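Side-chain contacts in gamma-glutamyl phosphate reductase (Thermotoga maritima, PDB 1O20), which probably catalyses the NADPH-dependent reduction of L-glutamyl phosphate to glutamate semialdehyde, the second step on the route from glutamate to proline: residues C239-D244 against A378-T383; K250-V255 against S353-N358; E282-I287 against I328-V333; K363-E368 against A372-N377. All coordinates share one frame; numbering follows the deposited sequence. Where two conformers were deposited one is given.

All four contacts meet on the seven-stranded parallel sheet of the aldehyde dehydrogenase-like fold; none has a hydrogen bond across its interface, and apolar side chains dominate. Contacts 1, 2 and 3 are buried, whereas contact 4, at the outermost strand 373-376, is only partly so and carries a lysine-glutamate salt bridge on its helix. Contacts 2, 3 and 4 each set a helix against a strand; contact 1 instead lays a turn beside strand 239-243. Contacts 1 and 2 use the neighbouring strands 239-243 and 351-355 and are linked by the F242-L355 backbone bond; contacts 2 and 4 meet at N377. Contact 3 lies farther across the sheet, its nearest atoms about 9 Å from those of contact 4.

Contact 1 of 4, residues C239-D244 against A378-T383; sequences CHIFVD and ASTRFT
T380 lays its methyl group against C239, H240 and I241 of strand 239-243, and CG2 of this one residue makes every contact between the segments. Three atoms of the strand lie loosely against it: T380 CG2 is 4.4 Å from C239 CB, and equally far from I241 CG1 and from the carbonyl oxygen of H240. Because C239 and I241 both direct their CB bonds toward the loop while H240 points away, the methyl sits over the backbone between two side chains of the same sheet face. In T380 a chi1 of 51° puts CG2 anti to the carbonyl carbon, facing the strand, and leaves OG1 to meet the backbone oxygen of N268 in a hydrogen bond. No hydrogen bond crosses between 239-244 and 378-383, and the separations imply light van der Waals packing.

The loop has internal bonds of its own. S379 OG accepts the backbone N-H of R381 at 3.2 Å with an angle of 163°, an ST turn, and T383 N reaches T380 O at 3.2 Å, so T380 is carried on a compact turn. In this aldehyde dehydrogenase-like fold, the loop after edge strand 373-376 thus folds back past strand 351-355 to meet strand 239-243 of the parallel sheet. A259 of helix 249-261 touches I241, S379 and T380, while S351 of strand 351-355 touches both C239 and T380.

Contact 2 of 4, residues K250-V255 against S353-N358; sequences KKAVPV and SILTEN
Apolar packing is the whole of the interaction between helix 250-255 and strand 353-355, and L355 carries it with both of its methyl groups. CD1 meets the methyl of A252, with L355 CD1 3.8 Å from A252 CB, while the other branch meets V255, about one turn further along the helix, L355 CD2 lying 3.9 Å from V255 CG1. The V255 and L355 side chains run antiparallel, flank to flank. With chi2 -175°, CD1 of the leucine is anti to CA and reaches A252, while CD2 diverges from it toward V255.

No polar bond crosses the interface; side-chain bonds gather where the strand ends. T356 OG1 accepts the backbone N-H of N358 at 3.1 Å, closing an ST turn, and the same hydroxyl is paired with D244 OD2, tying this turn to the end of strand 239-243. N358 then acts as N-cap of helix 359-368, its OD1 bonded to N361 N.

I354, the residue before L355, packs against F365 of helix 359-368, so the strand is covered on its two faces by different helices. This is the alpha/beta layering of a parallel sheet covered by helices on both faces, as in the aldehyde dehydrogenase fold.

Contact 3 of 4, residues E282-I287 against I328-V333; sequences EFLPVI and IAIKVV
L284 sets its forked end over two strand residues that lie on the same face of the sheet, I330 and V332. One branch meets the first of them closely: L284 CD2 is 3.6 Å from I330 CG2, the side chains lying alongside with their ends pointing opposite ways. The other branch reaches along the strand, where L284 CD1 and V332 CG2 are 4.0 Å apart and the side chains meet at a slant. In V332, with chi1 172°, CG2, the branch that touches L284, lies anti to the carbonyl carbon.

The same helix extends the contact on both sides of L284, with V288 touching I330 and A280 touching V332; outside it, I307 of helix 302-307 packs on L284. Strand 328-333 is in turn bonded through its backbone to E271 and L273 of one neighbouring strand and to E297 and R299 of the other. Helix 277-293, which follows strand 270-276 and precedes strand 297-300, thus packs on one face of the parallel sheet, over strand 327-333 that lies between those two.

With no hydrogen bond or charge between the segments, their mutual hold comes from the fit of methyl groups and the exclusion of water; it imposes no directional bond on the helix.

Contact 4 of 4, residues K363-E368 against A372-N377; sequences KKFVSE and AAVYVN
Helix 363-368 lies antiparallel to strand 373-376, with the axes of the two segments 8.4 Å apart at an angle of 176°, and the nearest CA atoms, those of V366 and V374, are 6.1 Å apart.

V374 is the centre of the packing, touched by both F365 and V366. Its CG1 lies obliquely to the F365 ring, 3.8 Å from F365 CE2 and about as far from CD2. F365 has CG opposite its backbone N (chi1 -169°), which swings the ring out toward the strand; the same CE2 atom also nears the carbonyl oxygen of Y375 at 4.1 Å. V366 contributes through its backbone as well as its side chain: V366 CA is 4.0 Å from V374 CG1, while V366 CG2 meets V376 CG2 at 3.7 Å, the two valines nearly perpendicular. Thus V374 serves both F365 and V366, and V376 meets V366 alone.

On the side of the helix turned from the strand, K364 NZ forms a salt bridge with E368 OE2 at 2.6 Å, one turn along, on the syn side and 27° out of the carboxylate plane. I340 of helix 336-346 touches both residues. Y375 points away from the helix, and its OH is hydrogen-bonded to T383 OG1.

Strand 351-355, helix 359-368 and strand 373-376 form a beta-alpha-beta crossover, in which the helix packs over the two adjacent parallel strands it connects.

Contact 1 of 4, residues C239-D244 against A378-T383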
loop_
_atom_site.group_PDB
_atom_site.type_symbol
_atom_site.label_atom_id
_atom_site.label_comp_id
_atom_site.label_asym_id
_atom_site.label_seq_id
_atom_site.Cartn_x
_atom_site.Cartn_y
_atom_site.Cartn_z
ATOM N N CYS A 239 -1.146 -9.360 -11.645
ATOM C CA CYS A 239 -0.331 -8.532 -12.522
ATOM C C CYS A 239 0.163 -9.326 -13.724
ATOM O O CYS A 239 0.611 -10.492 -13.565
ATOM C CB CYS A 239 0.848 -7.979 -11.741
ATOM S SG CYS A 239 0.329 -6.958 -10.347
ATOM N N HIS A 240 0.072 -8.729 -14.907
ATOM C CA HIS A 240 0.486 -9.377 -16.169
ATOM C C HIS A 240 1.729 -8.739 -16.712
ATOM O O HIS A 240 1.938 -7.540 -16.563
ATOM C CB HIS A 240 -0.564 -9.267 -17.271
ATOM C CG HIS A 240 -1.895 -9.798 -16.895
ATOM N ND1 HIS A 240 -2.667 -9.227 -15.918
ATOM C CD2 HIS A 240 -2.612 -10.837 -17.389
ATOM C CE1 HIS A 240 -3.771 -9.932 -15.772
ATOM N NE2 HIS A 240 -3.776 -10.898 -16.675
ATOM N N ILE A 241 2.565 -9.554 -17.333
ATOM C CA ILE A 241 3.638 -9.108 -18.193
ATOM C C ILE A 241 3.361 -9.677 -19.582
ATOM O O ILE A 241 3.171 -10.893 -19.729
ATOM C CB ILE A 241 5.007 -9.626 -17.674
ATOM C CG1 ILE A 241 5.320 -9.031 -16.289
ATOM C CG2 ILE A 241 6.099 -9.302 -18.656
ATOM C CD1 ILE A 241 6.550 -9.664 -15.673
ATOM N N PHE A 242 3.364 -8.813 -20.595
ATOM C CA PHE A 242 3.226 -9.217 -21.991
ATOM C C PHE A 242 4.556 -9.079 -22.717
ATOM O O PHE A 242 5.128 -8.000 -22.760
ATOM C CB PHE A 242 2.185 -8.334 -22.695
ATOM C CG PHE A 242 2.179 -8.469 -24.207
ATOM C CD1 PHE A 242 2.081 -9.701 -24.798
ATOM C CD2 PHE A 242 2.246 -7.353 -25.020
ATOM C CE1 PHE A 242 2.066 -9.824 -26.197
ATOM C CE2 PHE A 242 2.238 -7.459 -26.405
ATOM C CZ PHE A 242 2.137 -8.677 -26.986
ATOM N N VAL A 243 5.055 -10.181 -23.259
ATOM C CA VAL A 243 6.257 -10.209 -24.041
ATOM C C VAL A 243 5.866 -10.121 -25.518
ATOM O O VAL A 243 5.349 -11.049 -26.095
ATOM C CB VAL A 243 7.079 -11.501 -23.786
ATOM C CG1 VAL A 243 8.439 -11.383 -24.468
ATOM C CG2 VAL A 243 7.286 -11.756 -22.224
ATOM N N ASP A 244 6.115 -8.972 -26.101
ATOM C CA ASP A 244 5.761 -8.684 -27.487
ATOM C C ASP A 244 6.813 -9.291 -28.415
ATOM O O ASP A 244 7.907 -9.646 -28.002
ATOM C CB ASP A 244 5.713 -7.167 -27.651
ATOM C CG ASP A 244 4.916 -6.666 -28.877
ATOM O OD1 ASP A 244 4.116 -7.390 -29.537
ATOM O OD2 ASP A 244 5.024 -5.446 -29.206
ATOM N N ALA A 378 10.054 -3.007 -18.001
ATOM C CA ALA A 378 10.370 -2.880 -16.575
ATOM C C ALA A 378 9.540 -3.842 -15.734
ATOM O O ALA A 378 8.433 -4.191 -16.080
ATOM C CB ALA A 378 10.135 -1.420 -16.155
ATOM N N SER A 379 10.117 -4.278 -14.627
ATOM C CA SER A 379 9.499 -5.182 -13.686
ATOM C C SER A 379 8.327 -4.519 -12.985
ATOM O O SER A 379 8.363 -3.299 -12.701
ATOM C CB SER A 379 10.530 -5.620 -12.652
ATOM O OG SER A 379 9.999 -6.538 -11.719
ATOM N N THR A 380 7.307 -5.317 -12.654
ATOM C CA THR A 380 6.164 -4.833 -11.852
ATOM C C THR A 380 6.530 -4.647 -10.353
ATOM O O THR A 380 5.745 -4.100 -9.585
ATOM C CB THR A 380 4.970 -5.800 -11.957
ATOM O OG1 THR A 380 5.383 -7.126 -11.680
ATOM C CG2 THR A 380 4.390 -5.889 -13.369
ATOM N N ARG A 381 7.704 -5.136 -9.949
ATOM C CA ARG A 381 8.212 -4.967 -8.595
ATOM C C ARG A 381 8.406 -3.527 -8.192
ATOM O O ARG A 381 8.598 -3.224 -7.012
ATOM C CB ARG A 381 9.557 -5.673 -8.456
ATOM C CG ARG A 381 9.457 -7.184 -8.379
ATOM C CD ARG A 381 9.029 -7.681 -7.011
ATOM N NE ARG A 381 9.954 -7.270 -5.976
ATOM C CZ ARG A 381 9.620 -6.816 -4.765
ATOM N NH1 ARG A 381 8.353 -6.716 -4.389
ATOM N NH2 ARG A 381 10.581 -6.457 -3.923
ATOM N N PHE A 382 8.417 -2.630 -9.153
ATOM C CA PHE A 382 8.669 -1.252 -8.842
ATOM C C PHE A 382 7.457 -0.573 -8.239
ATOM O O PHE A 382 7.597 0.543 -7.770
ATOM C CB PHE A 382 9.119 -0.491 -10.082
ATOM C CG PHE A 382 10.506 -0.862 -10.561
ATOM C CD1 PHE A 382 11.608 -0.710 -9.743
ATOM C CD2 PHE A 382 10.705 -1.324 -11.854
ATOM C CE1 PHE A 382 12.888 -1.041 -10.206
ATOM C CE2 PHE A 382 11.930 -1.644 -12.303
ATOM C CZ PHE A 382 13.048 -1.517 -11.472
ATOM N N THR A 383 6.280 -1.207 -8.249
ATOM C CA THR A 383 5.069 -0.547 -7.766
ATOM C C THR A 383 5.119 -0.538 -6.227
ATOM O O THR A 383 4.761 -1.531 -5.577
ATOM C CB THR A 383 3.812 -1.239 -8.224
ATOM O OG1 THR A 383 3.759 -1.259 -9.658
ATOM C CG2 THR A 383 2.567 -0.381 -7.777
#

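Contact 2 of 4, residues K250-V255 against S353-N358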
loop_
_atom_site.group_PDB
_atom_site.type_symbol
_atom_site.label_atom_id
_atom_site.label_comp_id
_atom_site.label_asym_id
_atom_site.label_seq_id
_atom_site.Cartn_x
_atom_site.Cartn_y
_atom_site.Cartn_z
ATOM N N LYS A 250 16.601 -11.743 -24.359
ATOM C CA LYS A 250 17.641 -11.929 -23.369
ATOM C C LYS A 250 17.412 -11.048 -22.153
ATOM O O LYS A 250 17.570 -11.503 -21.023
ATOM C CB LYS A 250 19.021 -11.633 -23.984
ATOM C CG LYS A 250 19.714 -12.860 -24.479
ATOM N N LYS A 251 17.064 -9.778 -22.377
ATOM C CA LYS A 251 16.845 -8.856 -21.269
ATOM C C LYS A 251 15.476 -9.100 -20.630
ATOM O O LYS A 251 15.286 -8.787 -19.470
ATOM C CB LYS A 251 17.013 -7.404 -21.712
ATOM C CG LYS A 251 18.455 -7.013 -22.190
ATOM C CD LYS A 251 18.523 -5.538 -22.626
ATOM C CE LYS A 251 19.935 -4.989 -22.827
ATOM N NZ LYS A 251 19.854 -3.569 -23.334
ATOM N N ALA A 252 14.551 -9.685 -21.390
ATOM C CA ALA A 252 13.190 -9.988 -20.930
ATOM C C ALA A 252 13.200 -10.994 -19.794
ATOM O O ALA A 252 12.412 -10.919 -18.848
ATOM C CB ALA A 252 12.380 -10.556 -22.082
ATOM N N VAL A 253 14.132 -11.942 -19.885
ATOM C CA VAL A 253 14.148 -13.052 -18.967
ATOM C C VAL A 253 14.358 -12.566 -17.512
ATOM O O VAL A 253 13.533 -12.891 -16.640
ATOM C CB VAL A 253 15.188 -14.119 -19.400
ATOM C CG1 VAL A 253 15.466 -15.069 -18.291
ATOM C CG2 VAL A 253 14.719 -14.838 -20.678
ATOM N N PRO A 254 15.428 -11.816 -17.226
ATOM C CA PRO A 254 15.599 -11.286 -15.864
ATOM C C PRO A 254 14.427 -10.416 -15.411
ATOM O O PRO A 254 14.128 -10.408 -14.243
ATOM C CB PRO A 254 16.893 -10.443 -15.949
ATOM C CG PRO A 254 17.567 -10.872 -17.195
ATOM C CD PRO A 254 16.560 -11.477 -18.092
ATOM N N VAL A 255 13.809 -9.650 -16.293
ATOM C CA VAL A 255 12.672 -8.822 -15.868
ATOM C C VAL A 255 11.542 -9.714 -15.342
ATOM O O VAL A 255 10.954 -9.459 -14.291
ATOM C CB VAL A 255 12.156 -7.940 -17.016
ATOM C CG1 VAL A 255 10.891 -7.249 -16.629
ATOM C CG2 VAL A 255 13.206 -6.928 -17.465
ATOM N N SER A 353 2.658 -4.804 -17.336
ATOM C CA SER A 353 3.885 -4.522 -18.067
ATOM C C SER A 353 3.922 -5.082 -19.492
ATOM O O SER A 353 3.442 -6.203 -19.769
ATOM C CB SER A 353 5.073 -5.062 -17.306
ATOM O OG SER A 353 6.286 -4.699 -17.982
ATOM N N ILE A 354 4.504 -4.299 -20.390
ATOM C CA ILE A 354 4.798 -4.777 -21.727
ATOM C C ILE A 354 6.272 -4.765 -21.941
ATOM O O ILE A 354 6.922 -3.779 -21.696
ATOM C CB ILE A 354 4.074 -3.965 -22.838
ATOM C CG1 ILE A 354 4.467 -4.488 -24.240
ATOM C CG2 ILE A 354 4.387 -2.490 -22.768
ATOM C CD1 ILE A 354 3.526 -3.959 -25.358
ATOM N N LEU A 355 6.780 -5.858 -22.465
ATOM C CA LEU A 355 8.159 -5.926 -22.881
ATOM C C LEU A 355 8.158 -5.872 -24.410
ATOM O O LEU A 355 7.651 -6.768 -25.069
ATOM C CB LEU A 355 8.829 -7.208 -22.347
ATOM C CG LEU A 355 8.655 -7.483 -20.848
ATOM C CD1 LEU A 355 9.480 -8.723 -20.427
ATOM C CD2 LEU A 355 8.979 -6.281 -19.936
ATOM N N THR A 356 8.762 -4.826 -24.967
ATOM C CA THR A 356 8.745 -4.620 -26.430
ATOM C C THR A 356 9.828 -3.643 -26.894
ATOM O O THR A 356 10.362 -2.881 -26.104
ATOM C CB THR A 356 7.324 -4.160 -26.881
ATOM O OG1 THR A 356 7.197 -4.121 -28.320
ATOM C CG2 THR A 356 6.999 -2.760 -26.386
ATOM N N GLU A 357 10.167 -3.725 -28.181
ATOM C CA GLU A 357 10.952 -2.690 -28.839
ATOM C C GLU A 357 10.158 -1.867 -29.842
ATOM O O GLU A 357 10.724 -1.091 -30.627
ATOM C CB GLU A 357 12.158 -3.346 -29.492
ATOM C CG GLU A 357 13.151 -3.835 -28.450
ATOM C CD GLU A 357 13.753 -2.683 -27.627
ATOM O OE1 GLU A 357 14.233 -1.661 -28.231
ATOM O OE2 GLU A 357 13.730 -2.783 -26.368
ATOM N N ASN A 358 8.843 -2.034 -29.849
ATOM C CA ASN A 358 8.010 -1.391 -30.815
ATOM C C ASN A 358 7.324 -0.166 -30.203
ATOM O O ASN A 358 6.528 -0.297 -29.294
ATOM C CB ASN A 358 6.981 -2.391 -31.353
ATOM C CG ASN A 358 6.158 -1.837 -32.463
ATOM O OD1 ASN A 358 5.330 -0.952 -32.256
ATOM N ND2 ASN A 358 6.407 -2.318 -33.672
#

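Contact 3 of 4, residues E282-I287 against I328-V333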
loop_
_atom_site.group_PDB
_atom_site.type_symbol
_atom_site.label_atom_id
_atom_site.label_comp_id
_atom_site.label_asym_id
_atom_site.label_seq_id
_atom_site.Cartn_x
_atom_site.Cartn_y
_atom_site.Cartn_z
ATOM N N GLU A 282 10.231 -20.128 -29.798
ATOM C CA GLU A 282 11.612 -19.860 -29.381
ATOM C C GLU A 282 11.710 -19.527 -27.899
ATOM O O GLU A 282 12.647 -19.940 -27.232
ATOM C CB GLU A 282 12.190 -18.650 -30.163
ATOM C CG GLU A 282 13.656 -18.310 -29.856
ATOM C CD GLU A 282 14.128 -16.928 -30.338
ATOM O OE1 GLU A 282 13.446 -16.232 -31.150
ATOM O OE2 GLU A 282 15.199 -16.523 -29.867
ATOM N N PHE A 283 10.764 -18.738 -27.388
ATOM C CA PHE A 283 10.917 -18.090 -26.091
ATOM C C PHE A 283 10.343 -18.960 -24.975
ATOM O O PHE A 283 10.940 -19.039 -23.903
ATOM C CB PHE A 283 10.232 -16.692 -26.088
ATOM C CG PHE A 283 10.453 -15.918 -24.814
ATOM C CD1 PHE A 283 11.722 -15.549 -24.442
ATOM C CD2 PHE A 283 9.399 -15.620 -23.952
ATOM C CE1 PHE A 283 11.952 -14.906 -23.255
ATOM C CE2 PHE A 283 9.633 -14.997 -22.754
ATOM C CZ PHE A 283 10.917 -14.633 -22.409
ATOM N N LEU A 284 9.224 -19.650 -25.219
ATOM C CA LEU A 284 8.583 -20.409 -24.121
ATOM C C LEU A 284 9.494 -21.459 -23.502
ATOM O O LEU A 284 9.526 -21.571 -22.265
ATOM C CB LEU A 284 7.250 -21.030 -24.502
ATOM C CG LEU A 284 6.094 -20.031 -24.645
ATOM C CD1 LEU A 284 4.900 -20.719 -25.245
ATOM C CD2 LEU A 284 5.724 -19.390 -23.308
ATOM N N PRO A 285 10.219 -22.232 -24.314
ATOM C CA PRO A 285 11.132 -23.234 -23.719
ATOM C C PRO A 285 12.172 -22.598 -22.816
ATOM O O PRO A 285 12.504 -23.162 -21.778
ATOM C CB PRO A 285 11.735 -23.964 -24.949
ATOM C CG PRO A 285 10.728 -23.780 -25.999
ATOM C CD PRO A 285 10.145 -22.370 -25.782
ATOM N N VAL A 286 12.624 -21.408 -23.189
ATOM C CA VAL A 286 13.627 -20.693 -22.408
ATOM C C VAL A 286 13.085 -20.158 -21.097
ATOM O O VAL A 286 13.661 -20.415 -20.058
ATOM C CB VAL A 286 14.268 -19.579 -23.227
ATOM C CG1 VAL A 286 15.295 -18.796 -22.363
ATOM C CG2 VAL A 286 14.968 -20.191 -24.434
ATOM N N ILE A 287 11.970 -19.430 -21.150
ATOM C CA ILE A 287 11.441 -18.807 -19.954
ATOM C C ILE A 287 10.888 -19.839 -18.981
ATOM O O ILE A 287 11.019 -19.668 -17.780
ATOM C CB ILE A 287 10.401 -17.691 -20.297
ATOM C CG1 ILE A 287 10.067 -16.870 -19.050
ATOM C CG2 ILE A 287 9.151 -18.269 -20.913
ATOM C CD1 ILE A 287 11.285 -16.108 -18.461
ATOM N N ILE A 328 2.855 -19.519 -11.805
ATOM C CA ILE A 328 2.608 -18.562 -12.879
ATOM C C ILE A 328 1.750 -19.224 -13.940
ATOM O O ILE A 328 1.850 -20.447 -14.180
ATOM C CB ILE A 328 3.964 -17.995 -13.457
ATOM C CG1 ILE A 328 3.721 -16.671 -14.179
ATOM C CG2 ILE A 328 4.661 -19.023 -14.359
ATOM C CD1 ILE A 328 4.959 -15.900 -14.598
ATOM N N ALA A 329 0.855 -18.468 -14.559
ATOM C CA ALA A 329 0.140 -19.003 -15.712
ATOM C C ALA A 329 0.529 -18.242 -16.962
ATOM O O ALA A 329 0.660 -17.000 -16.949
ATOM C CB ALA A 329 -1.334 -19.004 -15.495
ATOM N N ILE A 330 0.753 -18.991 -18.035
ATOM C CA ILE A 330 1.254 -18.429 -19.286
ATOM C C ILE A 330 0.195 -18.626 -20.323
ATOM O O ILE A 330 -0.364 -19.732 -20.419
ATOM C CB ILE A 330 2.570 -19.147 -19.717
ATOM C CG1 ILE A 330 3.643 -19.021 -18.619
ATOM C CG2 ILE A 330 3.049 -18.607 -21.045
ATOM C CD1 ILE A 330 5.002 -19.578 -18.964
ATOM N N LYS A 331 -0.108 -17.579 -21.098
ATOM C CA LYS A 331 -0.968 -17.683 -22.287
ATOM C C LYS A 331 -0.290 -17.139 -23.547
ATOM O O LYS A 331 0.327 -16.076 -23.511
ATOM C CB LYS A 331 -2.265 -16.877 -22.073
ATOM C CG LYS A 331 -3.147 -16.776 -23.322
ATOM C CD LYS A 331 -4.614 -16.775 -22.940
ATOM C CE LYS A 331 -5.578 -16.625 -24.108
ATOM N NZ LYS A 331 -6.961 -16.305 -23.551
ATOM N N VAL A 332 -0.456 -17.809 -24.677
ATOM C CA VAL A 332 0.044 -17.275 -25.956
ATOM C C VAL A 332 -1.080 -16.389 -26.488
ATOM O O VAL A 332 -2.223 -16.814 -26.423
ATOM C CB VAL A 332 0.304 -18.389 -26.989
ATOM C CG1 VAL A 332 0.639 -17.817 -28.398
ATOM C CG2 VAL A 332 1.416 -19.311 -26.528
ATOM N N VAL A 333 -0.744 -15.194 -26.978
ATOM C CA VAL A 333 -1.690 -14.291 -27.634
ATOM C C VAL A 333 -1.169 -13.930 -29.024
ATOM O O VAL A 333 0.026 -14.079 -29.290
ATOM C CB VAL A 333 -1.911 -13.018 -26.817
ATOM C CG1 VAL A 333 -2.526 -13.371 -25.503
ATOM C CG2 VAL A 333 -0.576 -12.210 -26.637
#

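Contact 4 of 4, residues K363-E368 against A372-N377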
loop_
_atom_site.group_PDB
_atom_site.type_symbol
_atom_site.label_atom_id
_atom_site.label_comp_id
_atom_site.label_asym_id
_atom_site.label_seq_id
_atom_site.Cartn_x
_atom_site.Cartn_y
_atom_site.Cartn_z
ATOM N N LYS A 363 3.268 2.567 -26.853
ATOM C CA LYS A 363 2.347 3.678 -26.799
ATOM C C LYS A 363 0.878 3.238 -26.668
ATOM O O LYS A 363 0.143 3.762 -25.850
ATOM C CB LYS A 363 2.562 4.553 -28.039
ATOM C CG LYS A 363 2.107 5.989 -27.925
ATOM C CD LYS A 363 2.572 6.794 -29.188
ATOM C CE LYS A 363 2.010 8.184 -29.170
ATOM N NZ LYS A 363 0.526 8.197 -29.304
ATOM N N LYS A 364 0.439 2.256 -27.456
ATOM C CA LYS A 364 -0.922 1.796 -27.356
ATOM C C LYS A 364 -1.140 1.135 -25.976
ATOM O O LYS A 364 -2.178 1.325 -25.351
ATOM C CB LYS A 364 -1.239 0.805 -28.482
ATOM C CG LYS A 364 -2.673 0.253 -28.572
ATOM C CD LYS A 364 -2.867 -0.500 -29.912
ATOM C CE LYS A 364 -4.276 -1.019 -30.228
ATOM N NZ LYS A 364 -5.354 -0.019 -30.279
ATOM N N PHE A 365 -0.199 0.298 -25.551
ATOM C CA PHE A 365 -0.327 -0.422 -24.291
ATOM C C PHE A 365 -0.481 0.557 -23.107
ATOM O O PHE A 365 -1.406 0.437 -22.315
ATOM C CB PHE A 365 0.883 -1.348 -24.101
ATOM C CG PHE A 365 0.759 -2.330 -22.967
ATOM C CD1 PHE A 365 0.188 -3.551 -23.158
ATOM C CD2 PHE A 365 1.258 -2.016 -21.703
ATOM C CE1 PHE A 365 0.111 -4.485 -22.083
ATOM C CE2 PHE A 365 1.186 -2.908 -20.663
ATOM C CZ PHE A 365 0.598 -4.146 -20.849
ATOM N N VAL A 366 0.389 1.555 -23.054
ATOM C CA VAL A 366 0.443 2.527 -21.985
ATOM C C VAL A 366 -0.818 3.402 -21.989
ATOM O O VAL A 366 -1.312 3.836 -20.954
ATOM C CB VAL A 366 1.734 3.387 -22.153
ATOM C CG1 VAL A 366 1.530 4.850 -21.857
ATOM C CG2 VAL A 366 2.814 2.796 -21.377
ATOM N N SER A 367 -1.378 3.598 -23.168
ATOM C CA SER A 367 -2.543 4.421 -23.290
ATOM C C SER A 367 -3.795 3.586 -22.968
ATOM O O SER A 367 -4.728 4.055 -22.335
ATOM C CB SER A 367 -2.557 5.029 -24.702
ATOM O OG SER A 367 -3.880 5.325 -25.042
ATOM N N GLU A 368 -3.825 2.320 -23.381
ATOM C CA GLU A 368 -5.047 1.545 -23.214
ATOM C C GLU A 368 -5.185 0.778 -21.860
ATOM O O GLU A 368 -6.322 0.479 -21.444
ATOM C CB GLU A 368 -5.258 0.628 -24.412
ATOM C CG GLU A 368 -5.514 1.447 -25.673
ATOM C CD GLU A 368 -5.978 0.624 -26.856
ATOM O OE1 GLU A 368 -6.331 -0.539 -26.653
ATOM O OE2 GLU A 368 -5.947 1.142 -27.998
ATOM N N ALA A 372 -3.061 1.039 -11.704
ATOM C CA ALA A 372 -2.280 1.991 -10.942
ATOM C C ALA A 372 -0.916 2.269 -11.520
ATOM O O ALA A 372 -0.459 3.413 -11.448
ATOM C CB ALA A 372 -2.116 1.538 -9.529
ATOM N N ALA A 373 -0.244 1.240 -12.024
ATOM C CA ALA A 373 1.043 1.378 -12.678
ATOM C C ALA A 373 1.144 0.512 -13.955
ATOM O O ALA A 373 0.885 -0.682 -13.895
ATOM C CB ALA A 373 2.178 1.041 -11.727
ATOM N N VAL A 374 1.535 1.145 -15.075
ATOM C CA VAL A 374 1.708 0.517 -16.376
ATOM C C VAL A 374 3.151 0.743 -16.865
ATOM O O VAL A 374 3.650 1.870 -16.906
ATOM C CB VAL A 374 0.714 1.060 -17.364
ATOM C CG1 VAL A 374 0.710 0.238 -18.673
ATOM C CG2 VAL A 374 -0.662 1.047 -16.746
ATOM N N TYR A 375 3.836 -0.358 -17.158
ATOM C CA TYR A 375 5.263 -0.366 -17.438
ATOM C C TYR A 375 5.560 -0.735 -18.874
ATOM O O TYR A 375 4.883 -1.577 -19.442
ATOM C CB TYR A 375 5.956 -1.394 -16.593
ATOM C CG TYR A 375 5.866 -1.158 -15.104
ATOM C CD1 TYR A 375 6.870 -0.477 -14.453
ATOM C CD2 TYR A 375 4.741 -1.547 -14.369
ATOM C CE1 TYR A 375 6.819 -0.225 -13.110
ATOM C CE2 TYR A 375 4.672 -1.295 -13.007
ATOM C CZ TYR A 375 5.747 -0.639 -12.395
ATOM O OH TYR A 375 5.744 -0.356 -11.062
ATOM N N VAL A 376 6.591 -0.095 -19.417
ATOM C CA VAL A 376 7.277 -0.562 -20.613
ATOM C C VAL A 376 8.687 -0.973 -20.229
ATOM O O VAL A 376 9.455 -0.202 -19.665
ATOM C CB VAL A 376 7.342 0.506 -21.719
ATOM C CG1 VAL A 376 7.991 -0.080 -22.986
ATOM C CG2 VAL A 376 5.969 0.997 -21.998
ATOM N N ASN A 377 9.007 -2.204 -20.517
ATOM C CA ASN A 377 10.387 -2.744 -20.352
ATOM C C ASN A 377 10.881 -2.541 -18.935
ATOM O O ASN A 377 11.961 -1.994 -18.685
ATOM C CB ASN A 377 11.341 -2.149 -21.390
ATOM C CG ASN A 377 10.938 -2.528 -22.804
ATOM O OD1 ASN A 377 10.044 -3.355 -22.987
ATOM N ND2 ASN A 377 11.624 -1.981 -23.794
#